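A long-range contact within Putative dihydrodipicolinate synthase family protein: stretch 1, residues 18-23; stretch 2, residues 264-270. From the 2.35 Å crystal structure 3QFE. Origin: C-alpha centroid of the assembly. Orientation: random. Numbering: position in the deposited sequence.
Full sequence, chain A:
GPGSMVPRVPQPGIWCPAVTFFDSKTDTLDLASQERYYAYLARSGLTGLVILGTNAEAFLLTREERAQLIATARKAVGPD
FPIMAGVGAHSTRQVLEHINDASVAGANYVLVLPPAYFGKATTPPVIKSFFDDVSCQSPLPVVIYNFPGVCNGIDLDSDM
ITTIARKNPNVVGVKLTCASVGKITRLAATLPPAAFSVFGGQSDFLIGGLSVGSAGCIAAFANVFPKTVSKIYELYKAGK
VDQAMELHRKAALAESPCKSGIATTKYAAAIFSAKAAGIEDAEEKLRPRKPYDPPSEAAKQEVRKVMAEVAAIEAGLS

Stretch 1, residues 18-23: AVTFFD
Stretch 2, residues 264-270: TTKYAAA

Residues 264-270 form part of a longer helix, with phi/psi near -60/-43 and the backbone hydrogen bonds Ala268 N to Thr264 O (2.9 Å), Ala269 N to Thr265 O (3.0 Å) and Ala270 N to Lys266 O (2.9 Å). Against it lies an extended segment, residues 18-23, with phi from -67 to -127° and psi from 112 to 169°. The nearest CA atoms of the two stretches are those of Val19 and Lys266, 6.3 Å apart.

Val19 points its CB toward the helix. With chi1 at -69° (m), its two methyls reach different residues: CG1 lies 4.2 Å from Thr265 CG2 and 4.0 Å from Lys266 CG, while CG2 lies 4.2 Å from Ala269 CB. Thr265 (m) offers its methyl rather than its hydroxyl, and Ala269, one turn on, sets its single methyl against that of Val19.

Lys266 leaves its CA sideways, then runs along the extended segment with chi1-chi4 of -62° (m), -169° (t), 76° (p) and 173° (t). The bend at chi3 helps direct the ammonium, whose NZ donates a 2.7 Å hydrogen bond to Thr20 O. The Thr20 CA-to-CB bond points away (chi1 -60°, m), so the main chain serves as partner here. Phe22, chi1 -61° (m) and chi2 -71°, brings CE2 within 3.6 Å of Lys266 NZ, which approaches the ring obliquely. Lysine thus combines an aliphatic stem for Val19 with a charged tip for a carbonyl.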

# COMPACT_ATOMS: atom_id res chain seq x y z
N ALA A 18 -2.64 -3.17 -3.21
CA ALA A 18 -3.23 -4.30 -3.92
C ALA A 18 -2.30 -4.90 -4.98
O ALA A 18 -1.59 -4.17 -5.67
CB ALA A 18 -4.55 -3.88 -4.56
N VAL A 19 -2.31 -6.22 -5.10
CA VAL A 19 -1.55 -6.90 -6.15
C VAL A 19 -2.26 -6.72 -7.50
O VAL A 19 -3.41 -6.28 -7.54
CB VAL A 19 -1.32 -8.40 -5.83
CG1 VAL A 19 -0.35 -8.54 -4.66
CG2 VAL A 19 -2.62 -9.13 -5.55
N THR A 20 -1.59 -7.10 -8.60
CA THR A 20 -2.13 -6.96 -9.95
C THR A 20 -2.31 -8.29 -10.67
O THR A 20 -1.40 -9.13 -10.69
CB THR A 20 -1.22 -6.04 -10.78
OG1 THR A 20 -1.17 -4.77 -10.15
CG2 THR A 20 -1.73 -5.88 -12.24
N PHE A 21 -3.47 -8.45 -11.31
CA PHE A 21 -3.84 -9.64 -12.07
C PHE A 21 -3.44 -9.49 -13.54
O PHE A 21 -3.70 -8.46 -14.15
CB PHE A 21 -5.37 -9.83 -11.99
CG PHE A 21 -5.86 -10.36 -10.66
CD1 PHE A 21 -6.10 -11.73 -10.48
CD2 PHE A 21 -6.06 -9.52 -9.58
CE1 PHE A 21 -6.56 -12.23 -9.23
CE2 PHE A 21 -6.49 -10.02 -8.35
CZ PHE A 21 -6.75 -11.39 -8.18
N PHE A 22 -2.83 -10.54 -14.12
CA PHE A 22 -2.45 -10.55 -15.54
C PHE A 22 -3.01 -11.78 -16.22
O PHE A 22 -2.84 -12.91 -15.72
CB PHE A 22 -0.92 -10.57 -15.73
CG PHE A 22 -0.21 -9.38 -15.17
CD1 PHE A 22 -0.33 -8.12 -15.78
CD2 PHE A 22 0.60 -9.51 -14.05
CE1 PHE A 22 0.33 -7.02 -15.28
CE2 PHE A 22 1.28 -8.41 -13.54
CZ PHE A 22 1.12 -7.15 -14.15
N ASP A 23 -3.64 -11.57 -17.38
CA ASP A 23 -3.96 -12.70 -18.24
C ASP A 23 -2.63 -13.20 -18.83
O ASP A 23 -1.99 -12.51 -19.62
CB ASP A 23 -4.93 -12.28 -19.35
CG ASP A 23 -5.26 -13.42 -20.29
OD1 ASP A 23 -5.90 -14.40 -19.86
OD2 ASP A 23 -4.89 -13.36 -21.47
N THR A 264 5.86 -14.20 -3.92
CA THR A 264 5.31 -14.96 -2.82
C THR A 264 4.00 -14.33 -2.33
O THR A 264 3.02 -15.03 -2.10
CB THR A 264 6.33 -15.11 -1.66
OG1 THR A 264 7.47 -15.83 -2.13
CG2 THR A 264 5.75 -15.90 -0.52
N THR A 265 4.00 -13.01 -2.18
CA THR A 265 2.81 -12.27 -1.80
C THR A 265 1.66 -12.49 -2.79
O THR A 265 0.56 -12.84 -2.37
CB THR A 265 3.10 -10.76 -1.62
OG1 THR A 265 3.98 -10.59 -0.51
CG2 THR A 265 1.79 -9.95 -1.36
N LYS A 266 1.92 -12.33 -4.08
CA LYS A 266 0.91 -12.62 -5.13
C LYS A 266 0.32 -14.02 -5.01
O LYS A 266 -0.89 -14.20 -5.14
CB LYS A 266 1.46 -12.41 -6.54
CG LYS A 266 1.89 -10.99 -6.85
CD LYS A 266 2.17 -10.78 -8.34
CE LYS A 266 0.86 -10.69 -9.09
NZ LYS A 266 1.00 -10.33 -10.51
N TYR A 267 1.17 -15.01 -4.73
CA TYR A 267 0.74 -16.40 -4.64
C TYR A 267 -0.13 -16.62 -3.39
O TYR A 267 -1.12 -17.37 -3.41
CB TYR A 267 1.93 -17.37 -4.68
CG TYR A 267 1.51 -18.79 -4.41
CD1 TYR A 267 0.91 -19.57 -5.41
CD2 TYR A 267 1.62 -19.35 -3.13
CE1 TYR A 267 0.48 -20.86 -5.15
CE2 TYR A 267 1.19 -20.64 -2.86
CZ TYR A 267 0.62 -21.39 -3.88
OH TYR A 267 0.18 -22.68 -3.61
N ALA A 268 0.23 -15.96 -2.29
CA ALA A 268 -0.56 -16.08 -1.06
C ALA A 268 -1.95 -15.48 -1.30
O ALA A 268 -2.96 -16.07 -0.95
CB ALA A 268 0.14 -15.41 0.11
N ALA A 269 -2.00 -14.31 -1.93
CA ALA A 269 -3.27 -13.69 -2.29
C ALA A 269 -4.06 -14.62 -3.21
O ALA A 269 -5.27 -14.76 -3.05
CB ALA A 269 -3.04 -12.36 -2.96
N ALA A 270 -3.37 -15.29 -4.14
CA ALA A 270 -4.04 -16.19 -5.07
C ALA A 270 -4.79 -17.28 -4.32
O ALA A 270 -5.91 -17.65 -4.71
CB ALA A 270 -3.07 -16.80 -6.04